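Local structure of shikimate kinase (Aquifex aeolicus, 2PT5) at residues F8-K13 with I99-E104; Y4-M9 with K135-A140; Y29-E34 with I74-G79; S14-L19 with E152-I157. The protein probably catalyses the ATP-dependent phosphorylation of the 3-hydroxyl group of shikimate, a late step on the route to chorismate. All coordinates share one frame; numbering follows the deposited sequence.

Contact 1 (F8-K13 with I99-E104)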
loop_
_atom_site.group_PDB
_atom_site.type_symbol
_atom_site.label_atom_id
_atom_site.label_comp_id
_atom_site.label_asym_id
_atom_site.label_seq_id
_atom_site.Cartn_x
_atom_site.Cartn_y
_atom_site.Cartn_z
ATOM N N PHE A 8 -5.815 0.964 1.003
ATOM C CA PHE A 8 -6.253 -0.167 1.806
ATOM C C PHE A 8 -5.848 -1.503 1.177
ATOM O O PHE A 8 -5.614 -1.607 -0.034
ATOM C CB PHE A 8 -7.775 -0.110 2.043
ATOM C CG PHE A 8 -8.224 1.127 2.776
ATOM C CD1 PHE A 8 -8.736 2.225 2.078
ATOM C CD2 PHE A 8 -8.089 1.221 4.159
ATOM C CE1 PHE A 8 -9.106 3.402 2.747
ATOM C CE2 PHE A 8 -8.455 2.390 4.837
ATOM C CZ PHE A 8 -8.965 3.484 4.125
HETATM N N MSE A 9 -5.761 -2.515 2.031
HETATM C CA MSE A 9 -5.374 -3.866 1.644
HETATM C C MSE A 9 -6.113 -4.427 0.430
HETATM O O MSE A 9 -5.530 -5.134 -0.393
HETATM C CB MSE A 9 -5.579 -4.800 2.839
HETATM C CG MSE A 9 -5.614 -6.279 2.498
HETATM SE SE MSE A 9 -7.115 -7.147 3.381
HETATM C CE MSE A 9 -8.331 -7.262 1.880
ATOM N N CYS A 10 -7.396 -4.113 0.318
ATOM C CA CYS A 10 -8.194 -4.621 -0.786
ATOM C C CYS A 10 -8.310 -3.643 -1.951
ATOM O O CYS A 10 -9.304 -3.668 -2.679
ATOM C CB CYS A 10 -9.593 -4.967 -0.270
ATOM S SG CYS A 10 -10.372 -3.571 0.613
ATOM N N SER A 11 -7.315 -2.785 -2.143
ATOM C CA SER A 11 -7.395 -1.826 -3.238
ATOM C C SER A 11 -6.605 -2.268 -4.475
ATOM O O SER A 11 -6.489 -1.520 -5.442
ATOM C CB SER A 11 -6.934 -0.433 -2.772
ATOM O OG SER A 11 -5.593 -0.457 -2.331
ATOM N N GLY A 12 -6.075 -3.488 -4.441
ATOM C CA GLY A 12 -5.318 -4.004 -5.571
ATOM C C GLY A 12 -3.901 -3.477 -5.747
ATOM O O GLY A 12 -3.367 -3.495 -6.859
ATOM N N LYS A 13 -3.287 -3.013 -4.662
ATOM C CA LYS A 13 -1.926 -2.487 -4.722
ATOM C C LYS A 13 -0.937 -3.502 -5.292
ATOM O O LYS A 13 -0.154 -3.188 -6.190
ATOM C CB LYS A 13 -1.457 -2.066 -3.328
ATOM C CG LYS A 13 -2.161 -0.854 -2.761
ATOM C CD LYS A 13 -1.798 -0.659 -1.307
ATOM C CE LYS A 13 -2.251 -1.861 -0.467
ATOM N NZ LYS A 13 -1.927 -1.683 0.969
ATOM N N ILE A 99 -4.281 4.433 -4.568
ATOM C CA ILE A 99 -5.302 3.714 -5.316
ATOM C C ILE A 99 -6.509 3.741 -4.388
ATOM O O ILE A 99 -6.615 2.961 -3.436
ATOM C CB ILE A 99 -4.856 2.281 -5.605
ATOM C CG1 ILE A 99 -3.577 2.316 -6.449
ATOM C CG2 ILE A 99 -5.961 1.533 -6.319
ATOM C CD1 ILE A 99 -2.903 0.955 -6.629
ATOM N N ASP A 100 -7.408 4.670 -4.688
ATOM C CA ASP A 100 -8.602 4.936 -3.893
ATOM C C ASP A 100 -9.859 4.125 -4.196
ATOM O O ASP A 100 -10.307 4.074 -5.334
ATOM C CB ASP A 100 -8.935 6.424 -4.042
ATOM C CG ASP A 100 -9.965 6.904 -3.042
ATOM O OD1 ASP A 100 -10.665 7.886 -3.359
ATOM O OD2 ASP A 100 -10.059 6.323 -1.940
ATOM N N ILE A 101 -10.418 3.496 -3.165
ATOM C CA ILE A 101 -11.673 2.757 -3.289
ATOM C C ILE A 101 -12.618 3.326 -2.227
ATOM O O ILE A 101 -12.193 3.648 -1.111
ATOM C CB ILE A 101 -11.516 1.237 -3.029
ATOM C CG1 ILE A 101 -10.784 1.002 -1.711
ATOM C CG2 ILE A 101 -10.810 0.573 -4.208
ATOM C CD1 ILE A 101 -10.706 -0.464 -1.310
ATOM N N PRO A 102 -13.909 3.473 -2.565
ATOM C CA PRO A 102 -14.927 4.003 -1.650
ATOM C C PRO A 102 -15.234 3.044 -0.499
ATOM O O PRO A 102 -14.950 1.848 -0.587
ATOM C CB PRO A 102 -16.128 4.225 -2.566
ATOM C CG PRO A 102 -15.966 3.133 -3.591
ATOM C CD PRO A 102 -14.487 3.181 -3.888
ATOM N N PHE A 103 -15.820 3.567 0.575
ATOM C CA PHE A 103 -16.122 2.743 1.745
ATOM C C PHE A 103 -16.908 1.476 1.430
ATOM O O PHE A 103 -16.602 0.422 1.972
ATOM C CB PHE A 103 -16.877 3.564 2.804
ATOM C CG PHE A 103 -16.986 2.884 4.160
ATOM C CD1 PHE A 103 -15.845 2.438 4.832
ATOM C CD2 PHE A 103 -18.224 2.757 4.796
ATOM C CE1 PHE A 103 -15.931 1.880 6.122
ATOM C CE2 PHE A 103 -18.319 2.200 6.086
ATOM C CZ PHE A 103 -17.170 1.764 6.747
ATOM N N GLU A 104 -17.910 1.562 0.555
ATOM C CA GLU A 104 -18.708 0.379 0.235
ATOM C C GLU A 104 -17.873 -0.732 -0.416
ATOM O O GLU A 104 -18.122 -1.914 -0.176
ATOM C CB GLU A 104 -19.916 0.737 -0.660
ATOM C CG GLU A 104 -19.560 1.185 -2.071
ATOM C CD GLU A 104 -19.421 2.685 -2.200
ATOM O OE1 GLU A 104 -19.246 3.373 -1.166
ATOM O OE2 GLU A 104 -19.474 3.176 -3.345
HETATM O O HOH W 1 -7.538 2.522 -0.874
#
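S11 and I101 mark the closest backbone approach, their CA atoms 6.3 Å apart, where the P-loop (Walker A motif) that follows strand 2-6 runs beside the end of strand 95-100. The loop side is shaped by a type I turn from F8 to S11, in which F8 O accepts from both S11 N and S11 OG. The hydroxyl bond is short, 2.6 Å from S11 OG to F8 O, and lies in the carbonyl plane. With OG directed back into the turn, S11 CB is left to rest 4.0 Å from I101 CD1. An alanine here would keep that CB contact but would probably cost F8 O one of these two donors and hold the turn less firmly. I101 has CG1 between its backbone N and carbonyl carbon (chi1 51°), and its CD1 lies 3.7 Å from C10 SG, a sulfur tied in a disulfide to C110. I99 packs further along the loop, CG2 being 3.2 Å from S11 O and CD1 lying near the backbone of K13. No direct hydrogen bond crosses the contact; instead a water accepts from F8 N at 3.0 Å and donates to I99 O at 2.8 Å.

Contact 2 (Y4-M9 with K135-A140)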
loop_
_atom_site.group_PDB
_atom_site.type_symbol
_atom_site.label_atom_id
_atom_site.label_comp_id
_atom_site.label_asym_id
_atom_site.label_seq_id
_atom_site.Cartn_x
_atom_site.Cartn_y
_atom_site.Cartn_z
ATOM N N TYR A 4 5.635 4.494 -5.306
ATOM C CA TYR A 4 5.018 3.862 -4.149
ATOM C C TYR A 4 3.509 3.780 -4.269
ATOM O O TYR A 4 2.853 4.767 -4.601
ATOM C CB TYR A 4 5.384 4.621 -2.872
ATOM C CG TYR A 4 6.873 4.741 -2.642
ATOM C CD1 TYR A 4 7.588 5.833 -3.129
ATOM C CD2 TYR A 4 7.568 3.754 -1.940
ATOM C CE1 TYR A 4 8.971 5.942 -2.920
ATOM C CE2 TYR A 4 8.948 3.850 -1.727
ATOM C CZ TYR A 4 9.645 4.950 -2.217
ATOM O OH TYR A 4 11.010 5.056 -2.002
ATOM N N LEU A 5 2.959 2.601 -3.993
ATOM C CA LEU A 5 1.513 2.420 -4.057
ATOM C C LEU A 5 0.978 2.345 -2.634
ATOM O O LEU A 5 1.470 1.570 -1.826
ATOM C CB LEU A 5 1.158 1.138 -4.815
ATOM C CG LEU A 5 1.678 1.003 -6.251
ATOM C CD1 LEU A 5 1.091 -0.258 -6.864
ATOM C CD2 LEU A 5 1.309 2.229 -7.077
ATOM N N ILE A 6 -0.026 3.159 -2.327
ATOM C CA ILE A 6 -0.596 3.167 -0.989
ATOM C C ILE A 6 -2.109 3.063 -1.056
ATOM O O ILE A 6 -2.719 3.377 -2.080
ATOM C CB ILE A 6 -0.188 4.455 -0.222
ATOM C CG1 ILE A 6 -0.910 5.676 -0.797
ATOM C CG2 ILE A 6 1.311 4.670 -0.342
ATOM C CD1 ILE A 6 -0.485 7.004 -0.164
ATOM N N GLY A 7 -2.712 2.613 0.037
ATOM C CA GLY A 7 -4.155 2.473 0.084
ATOM C C GLY A 7 -4.524 1.274 0.934
ATOM O O GLY A 7 -3.645 0.621 1.514
ATOM N N PHE A 8 -5.815 0.964 1.003
ATOM C CA PHE A 8 -6.253 -0.167 1.806
ATOM C C PHE A 8 -5.848 -1.503 1.177
ATOM O O PHE A 8 -5.614 -1.607 -0.034
ATOM C CB PHE A 8 -7.775 -0.110 2.043
ATOM C CG PHE A 8 -8.224 1.127 2.776
ATOM C CD1 PHE A 8 -8.736 2.225 2.078
ATOM C CD2 PHE A 8 -8.089 1.221 4.159
ATOM C CE1 PHE A 8 -9.106 3.402 2.747
ATOM C CE2 PHE A 8 -8.455 2.390 4.837
ATOM C CZ PHE A 8 -8.965 3.484 4.125
HETATM N N MSE A 9 -5.761 -2.515 2.031
HETATM C CA MSE A 9 -5.374 -3.866 1.644
HETATM C C MSE A 9 -6.113 -4.427 0.430
HETATM O O MSE A 9 -5.530 -5.134 -0.393
HETATM C CB MSE A 9 -5.579 -4.800 2.839
HETATM C CG MSE A 9 -5.614 -6.279 2.498
HETATM SE SE MSE A 9 -7.115 -7.147 3.381
HETATM C CE MSE A 9 -8.331 -7.262 1.880
ATOM N N LYS A 135 -7.540 9.808 4.959
ATOM C CA LYS A 135 -7.128 11.211 4.997
ATOM C C LYS A 135 -5.622 11.292 4.749
ATOM O O LYS A 135 -5.127 12.232 4.120
ATOM C CB LYS A 135 -7.461 11.830 6.363
ATOM C CG LYS A 135 -8.940 12.132 6.564
ATOM C CD LYS A 135 -9.240 12.633 7.987
ATOM C CE LYS A 135 -10.741 12.821 8.191
ATOM N NZ LYS A 135 -11.131 12.992 9.630
ATOM N N ILE A 136 -4.894 10.303 5.252
ATOM C CA ILE A 136 -3.455 10.273 5.058
ATOM C C ILE A 136 -3.180 9.836 3.611
ATOM O O ILE A 136 -2.406 10.472 2.900
ATOM C CB ILE A 136 -2.780 9.293 6.040
ATOM C CG1 ILE A 136 -3.150 9.660 7.488
ATOM C CG2 ILE A 136 -1.271 9.320 5.840
ATOM C CD1 ILE A 136 -2.780 11.084 7.891
ATOM N N TYR A 137 -3.830 8.762 3.171
ATOM C CA TYR A 137 -3.635 8.286 1.802
ATOM C C TYR A 137 -3.803 9.430 0.808
ATOM O O TYR A 137 -3.017 9.567 -0.134
ATOM C CB TYR A 137 -4.644 7.187 1.443
ATOM C CG TYR A 137 -4.520 5.893 2.214
ATOM C CD1 TYR A 137 -3.284 5.431 2.657
ATOM C CD2 TYR A 137 -5.649 5.112 2.477
ATOM C CE1 TYR A 137 -3.172 4.224 3.351
ATOM C CE2 TYR A 137 -5.551 3.906 3.168
ATOM C CZ TYR A 137 -4.308 3.469 3.602
ATOM O OH TYR A 137 -4.208 2.300 4.323
ATOM N N SER A 138 -4.827 10.256 1.032
ATOM C CA SER A 138 -5.130 11.384 0.146
ATOM C C SER A 138 -3.999 12.385 -0.008
ATOM O O SER A 138 -4.066 13.258 -0.864
ATOM C CB SER A 138 -6.389 12.131 0.621
ATOM O OG SER A 138 -7.551 11.320 0.526
ATOM N N LYS A 139 -2.964 12.272 0.817
ATOM C CA LYS A 139 -1.838 13.193 0.729
ATOM C C LYS A 139 -0.859 12.756 -0.362
ATOM O O LYS A 139 0.182 13.379 -0.560
ATOM C CB LYS A 139 -1.125 13.274 2.085
ATOM C CG LYS A 139 -1.996 13.860 3.196
ATOM C CD LYS A 139 -1.274 13.885 4.533
ATOM C CE LYS A 139 -2.079 14.652 5.575
ATOM N NZ LYS A 139 -2.290 16.070 5.167
ATOM N N ALA A 140 -1.221 11.695 -1.077
ATOM C CA ALA A 140 -0.393 11.137 -2.141
ATOM C C ALA A 140 -0.216 12.072 -3.338
ATOM O O ALA A 140 -1.103 12.862 -3.657
ATOM C CB ALA A 140 -0.997 9.810 -2.613
#
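The ring of Y137 lies flat over G7, and the glycine CA is the bump that sits beneath its centre. From G7 CA to the ring centroid is 3.6 Å, only 9° off the normal, a close CH-pi contact. Y137 CG is anti to the carbonyl carbon, beside the backbone N (chi1 -65°), which brings the ring toward G7. At these backbone angles a side chain on G7 would run into the carbonyl oxygen of I6. Y137 is also the wedge for the next hollow: CE2 on its edge pokes into the face of F8, 3.4 Å above the plane and over its middle. The two rings form a T-shaped pair with centroids 4.8 Å apart and planes at 87°. At the end of the ring away from F8, I6 slides past Y137 in the opposite direction, its CD1 reaching 3.6 Å from Y137 O and 3.8 Å from A140 CB, so its tip fits against the type I turn from Y137 to A140. The phenol oxygen of Y137 is held by a hydrogen bond to G78 O. An alanine here would remove the ring and probably leave a gap over G7 CA and against the face of F8, with G78 O lacking this donor. Strand 2-6 running into a glycine-led phosphate-binding loop is characteristic of P-loop kinases; here it packs against the helix that carries R133, a predicted shikimate-binding residue.

Contact 3 (Y29-E34 with I74-G79)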
loop_
_atom_site.group_PDB
_atom_site.type_symbol
_atom_site.label_atom_id
_atom_site.label_comp_id
_atom_site.label_asym_id
_atom_site.label_seq_id
_atom_site.Cartn_x
_atom_site.Cartn_y
_atom_site.Cartn_z
ATOM N N TYR A 29 7.995 -4.884 -5.659
ATOM C CA TYR A 29 8.180 -5.419 -4.319
ATOM C C TYR A 29 7.025 -4.963 -3.441
ATOM O O TYR A 29 6.539 -3.835 -3.565
ATOM C CB TYR A 29 9.500 -4.929 -3.717
ATOM C CG TYR A 29 10.713 -5.631 -4.258
ATOM C CD1 TYR A 29 11.035 -6.916 -3.834
ATOM C CD2 TYR A 29 11.517 -5.035 -5.231
ATOM C CE1 TYR A 29 12.121 -7.596 -4.365
ATOM C CE2 TYR A 29 12.613 -5.712 -5.775
ATOM C CZ TYR A 29 12.903 -6.993 -5.335
ATOM O OH TYR A 29 13.958 -7.690 -5.868
ATOM N N ASP A 30 6.589 -5.862 -2.569
ATOM C CA ASP A 30 5.519 -5.579 -1.631
ATOM C C ASP A 30 6.134 -5.664 -0.243
ATOM O O ASP A 30 6.681 -6.698 0.130
ATOM C CB ASP A 30 4.403 -6.609 -1.749
ATOM C CG ASP A 30 3.376 -6.460 -0.646
ATOM O OD1 ASP A 30 2.655 -5.445 -0.635
ATOM O OD2 ASP A 30 3.309 -7.350 0.223
ATOM N N VAL A 31 6.045 -4.582 0.521
ATOM C CA VAL A 31 6.640 -4.552 1.857
ATOM C C VAL A 31 6.225 -5.711 2.759
ATOM O O VAL A 31 7.078 -6.438 3.257
ATOM C CB VAL A 31 6.316 -3.234 2.579
ATOM C CG1 VAL A 31 6.888 -3.263 4.003
ATOM C CG2 VAL A 31 6.879 -2.056 1.774
ATOM N N ASP A 32 4.922 -5.885 2.973
ATOM C CA ASP A 32 4.459 -6.963 3.838
ATOM C C ASP A 32 5.018 -8.323 3.438
ATOM O O ASP A 32 5.424 -9.108 4.304
ATOM C CB ASP A 32 2.931 -7.009 3.860
ATOM C CG ASP A 32 2.324 -5.952 4.786
ATOM O OD1 ASP A 32 1.081 -5.822 4.797
ATOM O OD2 ASP A 32 3.083 -5.262 5.506
ATOM N N GLU A 33 5.046 -8.608 2.136
ATOM C CA GLU A 33 5.567 -9.895 1.670
ATOM C C GLU A 33 7.065 -10.000 1.978
ATOM O O GLU A 33 7.563 -11.075 2.311
ATOM C CB GLU A 33 5.302 -10.066 0.164
ATOM C CG GLU A 33 6.541 -10.107 -0.708
ATOM C CD GLU A 33 6.258 -9.733 -2.159
ATOM O OE1 GLU A 33 5.265 -10.246 -2.730
ATOM O OE2 GLU A 33 7.042 -8.928 -2.724
ATOM N N GLU A 34 7.781 -8.883 1.882
ATOM C CA GLU A 34 9.215 -8.891 2.170
ATOM C C GLU A 34 9.448 -9.005 3.675
ATOM O O GLU A 34 10.367 -9.687 4.124
ATOM C CB GLU A 34 9.876 -7.618 1.632
ATOM C CG GLU A 34 9.848 -7.532 0.120
ATOM C CD GLU A 34 10.355 -8.808 -0.530
ATOM O OE1 GLU A 34 11.509 -9.195 -0.267
ATOM O OE2 GLU A 34 9.599 -9.433 -1.299
ATOM N N ILE A 74 7.014 -0.163 -5.349
ATOM C CA ILE A 74 6.845 -0.746 -4.029
ATOM C C ILE A 74 5.418 -0.554 -3.538
ATOM O O ILE A 74 4.947 0.582 -3.457
ATOM C CB ILE A 74 7.792 -0.075 -3.019
ATOM C CG1 ILE A 74 9.246 -0.351 -3.402
ATOM C CG2 ILE A 74 7.503 -0.566 -1.621
ATOM C CD1 ILE A 74 10.226 0.558 -2.680
ATOM N N SER A 75 4.734 -1.659 -3.233
ATOM C CA SER A 75 3.377 -1.598 -2.701
ATOM C C SER A 75 3.569 -1.606 -1.185
ATOM O O SER A 75 4.473 -2.270 -0.676
ATOM C CB SER A 75 2.545 -2.813 -3.146
ATOM O OG SER A 75 3.162 -4.032 -2.759
ATOM N N THR A 76 2.742 -0.851 -0.472
ATOM C CA THR A 76 2.857 -0.757 0.982
ATOM C C THR A 76 1.658 -1.373 1.704
ATOM O O THR A 76 0.605 -1.590 1.107
ATOM C CB THR A 76 2.998 0.718 1.413
ATOM O OG1 THR A 76 1.828 1.445 1.014
ATOM C CG2 THR A 76 4.218 1.357 0.751
ATOM N N GLY A 77 1.819 -1.658 2.989
ATOM C CA GLY A 77 0.723 -2.242 3.749
ATOM C C GLY A 77 -0.282 -1.178 4.144
ATOM O O GLY A 77 -0.011 0.010 3.989
ATOM N N GLY A 78 -1.440 -1.593 4.655
ATOM C CA GLY A 78 -2.459 -0.632 5.052
ATOM C C GLY A 78 -1.970 0.438 6.018
ATOM O O GLY A 78 -2.174 1.636 5.794
ATOM N N GLY A 79 -1.311 -0.001 7.086
ATOM C CA GLY A 79 -0.811 0.914 8.095
ATOM C C GLY A 79 0.373 1.746 7.657
ATOM O O GLY A 79 0.434 2.952 7.928
#
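One carboxylate, that of D30, serves both strand pairing and helix start: OD1 takes the hydroxyl of S75 across the contact while OD2 caps the helix that follows. The S75 OG to D30 OD1 bond is short, 2.6 Å, and uses the anti lone pair of OD1. With CG anti to its backbone N (chi1 171°), beside the carbonyl carbon, the D30 carboxylate sits between S75 OG and E33 N, which donates to D30 OD2 at 2.9 Å. In turn E33 OE2 accepts from D30 N, from above the carboxylate plane, completing a capping box. Beneath this network runs ordinary parallel pairing, Y29 with I74 and D30 with S75. S75 N donates to Y29 O at 2.8 Å, and V31 N donates to S75 O at 3.0 Å in a nearly straight bond (173°). This joins strand 28-30, at one border of the five-stranded parallel sheet of the P-loop kinase fold, to strand 72-75. V31, already in the helix, crosses I74 on the side away from D30, CG2 to CG2 at 3.8 Å. Beyond the strands D32, a predicted substrate-binding residue, turns OD1 to within 3.7 Å of G77 CA. A CB on G77 would collide with that oxygen. D32 OD2 is buried here with no hydrogen-bonding partner in the model, next to the loop that leads into G78, itself a predicted shikimate-binding residue.

Contact 4 (S14-L19 with E152-I157)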
loop_
_atom_site.group_PDB
_atom_site.type_symbol
_atom_site.label_atom_id
_atom_site.label_comp_id
_atom_site.label_asym_id
_atom_site.label_seq_id
_atom_site.Cartn_x
_atom_site.Cartn_y
_atom_site.Cartn_z
ATOM N N SER A 14 -0.973 -4.715 -4.761
ATOM C CA SER A 14 -0.075 -5.776 -5.204
ATOM C C SER A 14 -0.240 -6.119 -6.693
ATOM O O SER A 14 0.744 -6.190 -7.429
ATOM C CB SER A 14 -0.300 -7.031 -4.352
ATOM O OG SER A 14 0.666 -8.025 -4.645
ATOM N N THR A 15 -1.478 -6.322 -7.135
ATOM C CA THR A 15 -1.742 -6.665 -8.529
ATOM C C THR A 15 -1.385 -5.529 -9.496
ATOM O O THR A 15 -0.689 -5.737 -10.493
ATOM C CB THR A 15 -3.216 -7.069 -8.714
ATOM O OG1 THR A 15 -3.519 -7.165 -10.112
ATOM C CG2 THR A 15 -4.131 -6.056 -8.065
ATOM N N VAL A 16 -1.859 -4.325 -9.201
ATOM C CA VAL A 16 -1.555 -3.170 -10.030
ATOM C C VAL A 16 -0.041 -2.932 -10.046
ATOM O O VAL A 16 0.529 -2.567 -11.074
ATOM C CB VAL A 16 -2.282 -1.918 -9.493
ATOM C CG1 VAL A 16 -1.706 -0.656 -10.124
ATOM C CG2 VAL A 16 -3.787 -2.039 -9.791
ATOM N N GLY A 17 0.603 -3.149 -8.901
ATOM C CA GLY A 17 2.040 -2.959 -8.807
ATOM C C GLY A 17 2.817 -3.850 -9.761
ATOM O O GLY A 17 3.747 -3.397 -10.426
ATOM N N SER A 18 2.443 -5.120 -9.825
ATOM C CA SER A 18 3.102 -6.062 -10.725
ATOM C C SER A 18 2.909 -5.650 -12.185
ATOM O O SER A 18 3.873 -5.597 -12.952
ATOM C CB SER A 18 2.545 -7.477 -10.520
ATOM O OG SER A 18 3.087 -8.378 -11.478
ATOM N N LEU A 19 1.663 -5.370 -12.563
ATOM C CA LEU A 19 1.342 -4.950 -13.925
ATOM C C LEU A 19 2.126 -3.681 -14.263
ATOM O O LEU A 19 2.701 -3.543 -15.344
ATOM C CB LEU A 19 -0.166 -4.676 -14.058
ATOM C CG LEU A 19 -1.160 -5.849 -14.061
ATOM C CD1 LEU A 19 -2.580 -5.317 -13.989
ATOM C CD2 LEU A 19 -0.991 -6.683 -15.327
ATOM N N GLU A 152 -7.082 -1.176 -15.958
ATOM C CA GLU A 152 -7.564 0.181 -16.171
ATOM C C GLU A 152 -6.875 1.152 -15.221
ATOM O O GLU A 152 -6.602 2.293 -15.579
ATOM C CB GLU A 152 -9.082 0.241 -15.983
ATOM C CG GLU A 152 -9.831 -0.343 -17.158
ATOM C CD GLU A 152 -9.333 0.227 -18.471
ATOM O OE1 GLU A 152 -9.323 1.471 -18.610
ATOM O OE2 GLU A 152 -8.947 -0.565 -19.358
ATOM N N VAL A 153 -6.594 0.688 -14.009
ATOM C CA VAL A 153 -5.916 1.524 -13.025
ATOM C C VAL A 153 -4.483 1.777 -13.490
ATOM O O VAL A 153 -3.943 2.861 -13.289
ATOM C CB VAL A 153 -5.901 0.846 -11.637
ATOM C CG1 VAL A 153 -5.127 1.701 -10.641
ATOM C CG2 VAL A 153 -7.335 0.612 -11.166
ATOM N N VAL A 154 -3.871 0.773 -14.118
ATOM C CA VAL A 154 -2.505 0.910 -14.626
ATOM C C VAL A 154 -2.460 2.001 -15.696
ATOM O O VAL A 154 -1.559 2.839 -15.695
ATOM C CB VAL A 154 -1.972 -0.429 -15.226
ATOM C CG1 VAL A 154 -0.661 -0.200 -15.960
ATOM C CG2 VAL A 154 -1.751 -1.443 -14.111
ATOM N N LYS A 155 -3.428 1.989 -16.609
ATOM C CA LYS A 155 -3.479 3.004 -17.661
ATOM C C LYS A 155 -3.614 4.380 -17.024
ATOM O O LYS A 155 -3.042 5.358 -17.508
ATOM C CB LYS A 155 -4.668 2.766 -18.593
ATOM C CG LYS A 155 -4.534 1.542 -19.474
ATOM C CD LYS A 155 -5.785 1.345 -20.306
ATOM C CE LYS A 155 -5.687 0.116 -21.183
ATOM N NZ LYS A 155 -6.968 -0.109 -21.913
ATOM N N GLU A 156 -4.384 4.447 -15.941
ATOM C CA GLU A 156 -4.584 5.698 -15.218
ATOM C C GLU A 156 -3.248 6.185 -14.674
ATOM O O GLU A 156 -2.877 7.349 -14.839
ATOM C CB GLU A 156 -5.556 5.488 -14.049
ATOM C CG GLU A 156 -7.029 5.375 -14.429
ATOM C CD GLU A 156 -7.908 4.969 -13.246
ATOM O OE1 GLU A 156 -7.816 5.611 -12.177
ATOM O OE2 GLU A 156 -8.694 4.007 -13.386
ATOM N N ILE A 157 -2.520 5.287 -14.021
ATOM C CA ILE A 157 -1.234 5.652 -13.447
ATOM C C ILE A 157 -0.225 6.058 -14.517
ATOM O O ILE A 157 0.433 7.088 -14.394
ATOM C CB ILE A 157 -0.663 4.502 -12.597
ATOM C CG1 ILE A 157 -1.594 4.237 -11.408
ATOM C CG2 ILE A 157 0.734 4.863 -12.094
ATOM C CD1 ILE A 157 -1.278 2.962 -10.676
#
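V16 meets three side chains of helix 150-162, each at a different angle. Against V153 it crosses at about a right angle, with V16 CG2 4.0 Å from V153 CB. Against I157 the crossing is oblique, with I157 CD1 3.7 Å from V16 CG1. Against V154 the two valines slide past each other in opposite directions, their nearest methyls, V16 CG1 and V154 CG2, standing 4.1 Å apart. The torsion of V16 divides this work, because CG1 is anti to the backbone N (chi1 166°) and turns toward I157 and V154, while CG2 is left for V153. One turn further on, L19 meets V154 at about a right angle. There the methyl V154 CG2 comes 3.6 Å from L19 CB and also approaches the carbonyl oxygen of V16, so that it touches both L19 and the backbone of V16. V16 and V154 are also the pair whose backbones come nearest. The axes of the two short helical segments pass 9.5 Å apart at 59°, close enough for small branched side chains to mesh, and no hydrogen bond crosses between them. L19 stands at the border of this apolar patch and is partly exposed. Beneath it V16 rests on I99, I157 on V97, and V153 on V144. Two helices packed side by side on one face of a parallel sheet, the first of them following the P-loop, are characteristic of the three-layered alpha/beta fold of P-loop kinases.

How the contacts relate
All four contacts are largely buried, but the centre of contact 4 lies about 12 Å from the centre of the chain, against 6 to 9 Å for the other contact centres. Contacts 1 and 2 share F8 and both pack against the loop after strand 2-6. K13 of contact 1 ties three of them together: its NZ bonds to G7 O of contact 2 and T76 O of contact 3. Chemistry follows place. Contact 3, between neighbouring strands, depends on hydrogen bonds; contact 2 is mainly aromatic, contact 1 mixes aliphatic packing with a bridging water, and contact 4, between helices, is wholly apolar, reaching contact 1 through V16 and I99.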